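Local coordinates for protein tautomerase (Advenella mimigardefordensis DPN7, PDB 6VVW) that belongs to the tautomerase (MIF) superfamily and assembles as a trimer, each chain carrying helices packed on a mixed beta-sheet, at residues K86-V89 against T90-V94; A70-N73 against D74-A78. All blocks are in the same frame, centred on the assembly; numbering follows the deposited sequence.

Contact 1 of 2, residues K86-V89 against T90-V94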
loop_
_atom_site.group_PDB
_atom_site.type_symbol
_atom_site.label_atom_id
_atom_site.label_comp_id
_atom_site.label_asym_id
_atom_site.label_seq_id
_atom_site.Cartn_x
_atom_site.Cartn_y
_atom_site.Cartn_z
ATOM N N LYS A 86 20.500 -4.526 -0.222
ATOM C CA LYS A 86 21.830 -4.067 -0.610
ATOM C C LYS A 86 21.755 -2.734 -1.337
ATOM O O LYS A 86 22.485 -1.794 -1.013
ATOM C CB LYS A 86 22.511 -5.112 -1.492
ATOM C CG LYS A 86 23.941 -4.767 -1.916
ATOM C CD LYS A 86 24.902 -5.862 -1.502
ATOM C CE LYS A 86 25.153 -5.785 0.002
ATOM N NZ LYS A 86 26.126 -6.773 0.543
ATOM N N THR A 87 20.871 -2.634 -2.325
ATOM C CA THR A 87 20.760 -1.424 -3.134
ATOM C C THR A 87 20.218 -0.266 -2.313
ATOM O O THR A 87 20.753 0.853 -2.356
ATOM C CB THR A 87 19.853 -1.698 -4.336
ATOM O OG1 THR A 87 20.503 -2.606 -5.226
ATOM C CG2 THR A 87 19.526 -0.423 -5.092
ATOM N N ALA A 88 19.132 -0.517 -1.577
ATOM C CA ALA A 88 18.568 0.504 -0.713
ATOM C C ALA A 88 19.627 1.077 0.200
ATOM O O ALA A 88 19.708 2.295 0.393
ATOM C CB ALA A 88 17.427 -0.080 0.107
ATOM N N VAL A 89 20.454 0.213 0.774
ATOM C CA VAL A 89 21.532 0.696 1.619
ATOM C C VAL A 89 22.510 1.538 0.806
ATOM O O VAL A 89 22.778 2.699 1.140
ATOM C CB VAL A 89 22.235 -0.481 2.306
ATOM C CG1 VAL A 89 23.567 -0.035 2.833
ATOM C CG2 VAL A 89 21.390 -0.988 3.428
ATOM N N THR A 90 23.062 0.962 -0.272
ATOM C CA THR A 90 24.133 1.626 -1.008
ATOM C C THR A 90 23.728 3.032 -1.407
ATOM O O THR A 90 24.439 4.000 -1.120
ATOM C CB THR A 90 24.527 0.832 -2.263
ATOM O OG1 THR A 90 23.367 0.582 -3.058
ATOM C CG2 THR A 90 25.186 -0.494 -1.908
ATOM N N THR A 91 22.559 3.169 -2.036
ATOM C CA THR A 91 22.205 4.392 -2.745
ATOM C C THR A 91 21.109 5.213 -2.070
ATOM O O THR A 91 20.843 6.334 -2.514
ATOM C CB THR A 91 21.808 4.034 -4.187
ATOM O OG1 THR A 91 22.843 3.228 -4.745
ATOM C CG2 THR A 91 21.688 5.242 -5.060
ATOM N N LEU A 92 20.487 4.719 -0.998
ATOM C CA LEU A 92 19.651 5.568 -0.160
ATOM C C LEU A 92 20.351 6.027 1.105
ATOM O O LEU A 92 19.784 6.839 1.840
ATOM C CB LEU A 92 18.363 4.849 0.238
ATOM C CG LEU A 92 17.311 4.558 -0.822
ATOM C CD1 LEU A 92 16.099 3.965 -0.144
ATOM C CD2 LEU A 92 16.925 5.816 -1.594
ATOM N N ASP A 93 21.534 5.495 1.396
ATOM C CA ASP A 93 22.364 5.910 2.532
ATOM C C ASP A 93 21.634 5.758 3.867
ATOM O O ASP A 93 21.422 6.716 4.616
ATOM C CB ASP A 93 22.868 7.336 2.323
ATOM C CG ASP A 93 23.550 7.497 1.001
ATOM O OD1 ASP A 93 24.457 6.677 0.730
ATOM O OD2 ASP A 93 23.171 8.408 0.230
ATOM N N VAL A 94 21.293 4.513 4.171
ATOM C CA VAL A 94 20.527 4.152 5.347
ATOM C C VAL A 94 21.129 2.868 5.913
ATOM O O VAL A 94 22.163 2.389 5.437
ATOM C CB VAL A 94 19.025 4.010 5.017
ATOM C CG1 VAL A 94 18.689 2.616 4.487
ATOM C CG2 VAL A 94 18.175 4.397 6.203
#

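Contact 2 of 2, residues A70-N73 against D74-A78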
loop_
_atom_site.group_PDB
_atom_site.type_symbol
_atom_site.label_atom_id
_atom_site.label_comp_id
_atom_site.label_asym_id
_atom_site.label_seq_id
_atom_site.Cartn_x
_atom_site.Cartn_y
_atom_site.Cartn_z
ATOM N N ALA A 70 2.568 -14.402 -8.633
ATOM C CA ALA A 70 2.832 -15.641 -7.905
ATOM C C ALA A 70 3.424 -16.718 -8.793
ATOM O O ALA A 70 3.392 -16.616 -10.025
ATOM C CB ALA A 70 1.564 -16.188 -7.250
ATOM N N GLY A 71 3.973 -17.747 -8.167
ATOM C CA GLY A 71 4.668 -18.786 -8.882
ATOM C C GLY A 71 6.170 -18.767 -8.780
ATOM O O GLY A 71 6.826 -19.470 -9.561
ATOM N N ARG A 72 6.735 -17.997 -7.850
ATOM C CA ARG A 72 8.175 -17.809 -7.725
ATOM C C ARG A 72 8.657 -18.422 -6.416
ATOM O O ARG A 72 7.884 -18.661 -5.490
ATOM C CB ARG A 72 8.569 -16.317 -7.784
ATOM C CG ARG A 72 8.540 -15.592 -9.175
ATOM C CD ARG A 72 9.138 -14.128 -9.098
ATOM N NE ARG A 72 8.626 -13.186 -10.112
ATOM C CZ ARG A 72 7.390 -12.678 -10.111
ATOM N NH1 ARG A 72 6.555 -13.045 -9.160
ATOM N NH2 ARG A 72 6.974 -11.821 -11.050
ATOM N N ASN A 73 9.955 -18.647 -6.334
ATOM C CA ASN A 73 10.512 -19.502 -5.306
ATOM C C ASN A 73 10.966 -18.714 -4.090
ATOM O O ASN A 73 11.532 -17.631 -4.215
ATOM C CB ASN A 73 11.690 -20.290 -5.872
ATOM C CG ASN A 73 11.739 -21.689 -5.343
ATOM O OD1 ASN A 73 10.903 -22.084 -4.550
ATOM N ND2 ASN A 73 12.725 -22.446 -5.769
ATOM N N ASP A 74 10.741 -19.296 -2.916
ATOM C CA ASP A 74 11.281 -18.828 -1.654
ATOM C C ASP A 74 12.711 -18.350 -1.776
ATOM O O ASP A 74 13.151 -17.479 -1.023
ATOM C CB ASP A 74 11.244 -19.945 -0.616
ATOM C CG ASP A 74 9.932 -20.018 0.094
ATOM O OD1 ASP A 74 9.006 -19.318 -0.355
ATOM O OD2 ASP A 74 9.830 -20.771 1.085
ATOM N N GLU A 75 13.473 -18.941 -2.675
ATOM C CA GLU A 75 14.864 -18.555 -2.668
ATOM C C GLU A 75 15.145 -17.458 -3.659
ATOM O O GLU A 75 16.024 -16.630 -3.413
ATOM C CB GLU A 75 15.774 -19.760 -2.910
ATOM C CG GLU A 75 15.402 -20.677 -4.024
ATOM C CD GLU A 75 16.481 -21.713 -4.261
ATOM O OE1 GLU A 75 17.505 -21.699 -3.535
ATOM O OE2 GLU A 75 16.321 -22.535 -5.183
ATOM N N VAL A 76 14.403 -17.377 -4.750
ATOM C CA VAL A 76 14.572 -16.189 -5.566
ATOM C C VAL A 76 13.996 -14.988 -4.840
ATOM O O VAL A 76 14.586 -13.904 -4.854
ATOM C CB VAL A 76 13.964 -16.378 -6.965
ATOM C CG1 VAL A 76 12.467 -16.197 -6.947
ATOM C CG2 VAL A 76 14.599 -15.401 -7.921
ATOM N N LYS A 77 12.866 -15.164 -4.153
ATOM C CA LYS A 77 12.347 -14.088 -3.323
ATOM C C LYS A 77 13.360 -13.710 -2.261
ATOM O O LYS A 77 13.728 -12.535 -2.112
ATOM C CB LYS A 77 11.041 -14.517 -2.678
ATOM C CG LYS A 77 9.975 -14.916 -3.644
ATOM C CD LYS A 77 8.786 -15.448 -2.858
ATOM C CE LYS A 77 7.649 -15.912 -3.759
ATOM N NZ LYS A 77 6.710 -16.829 -3.025
ATOM N N ALA A 78 13.849 -14.709 -1.533
ATOM C CA ALA A 78 14.978 -14.515 -0.639
ATOM C C ALA A 78 16.132 -13.815 -1.324
ATOM O O ALA A 78 16.992 -13.254 -0.646
ATOM C CB ALA A 78 15.456 -15.861 -0.097
#

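Contact 1 of 2, residues K86-V89 against T90-V94
Thr90 holds its hydroxyl between its own backbone N and carbonyl carbon (chi1 54°), and this turns OG1 back along the helix onto the carbonyl of Thr87. Thr90 OG1 donates a hydrogen bond of 2.7 Å to Thr87 O. The same torsion sets Thr90 CG2 beside the preceding turn, 3.1 Å from Lys86 O. Thr87 O also takes the helical bond from Thr91 N at 3.0 Å, which arrives nearly end-on to the carbonyl, whereas the hydroxyl comes in from the flank, at a C=O...O angle of 109°. Two donors therefore grip one carbonyl oxygen, and the hydroxyl of Thr90 is tied to its own helix. Thr91 OG1 in turn donates to Thr90 OG1 at 3.2 Å, extending the chain of bonds to a second side chain.

Beyond this the helix runs out. Asp93 is the first residue after it to leave helical backbone angles, taking a positive phi, yet its backbone N still reaches Val89 O, at 3.1 Å and with a bent N-H...O angle of 135°. The chain then swings back so that Val94 O lies 3.8 Å from Val89 CG1, while on the buried flank Ala88 CB meets Leu92 CD1 at 4.3 Å.

This is the C-terminal end of helix 74-92 in the beta-alpha-beta unit formed with strands 62-69 and 99-106. Arg12 hydrogen-bonds to Asp93 O. Thr87, Thr91 and Leu92 pack against helix 16-30, whereas Ala88, Val89 and Val94 rest on Ile99 of strand 99-106.

Contact 2 of 2, residues A70-N73 against D74-A78
Asn73 and Arg72 bring the loop onto the first turn of the helix, with Val76 their main apolar partner there. Asn73 sits at the N-cap position, but its side chain makes no capping bond; its carbonyl does the holding instead. Lys77 N donates to Asn73 O at 2.8 Å in a nearly linear bond (N-H...O 177°), the first helical i-to-i+4 link. The Asn73 amide runs beside the Glu75 side chain in the same direction, with amide and carboxylate planes almost perpendicular (88°) and Asn73 ND2 3.6 Å from Glu75 OE2.

Val76 CG1, placed between its backbone N and carbonyl carbon (chi1 79°), is directed back at the loop and approaches Arg72 CB to 4.0 Å. Lys77, its chain stretched out past CG, runs back past the Asn73 carbonyl until NZ makes a weak hydrogen bond of 3.3 Å with Arg72 O.

The turn leads from strand 62-69 into helix 74-92 at the surface. Arg72 touches Asp105 of strand 99-106, and Lys77 packs on Leu103 of the same strand, while Asp74 meets two residues of the second subunit, Glu109 by packing and His110 through a weak hydrogen bond.

In the fold
Contacts 1 and 2 mark the two ends of helix 74-92: residues 70-78 start it after strand 62-69, and residues 86-94 finish it ahead of strand 99-106. Their centres lie 22 Å apart and their nearest atoms about 9 Å, so they do not touch, and the helix between them is the direct covalent link. Both also lean on strand 99-106, at Ile99 near its start for contact 1 and at Leu103 and Asp105 further along for contact 2. Their surroundings differ. Contact 1 faces helix 16-30 within its own chain and meets no other subunit, whereas contact 2 reaches the second subunit of the trimer.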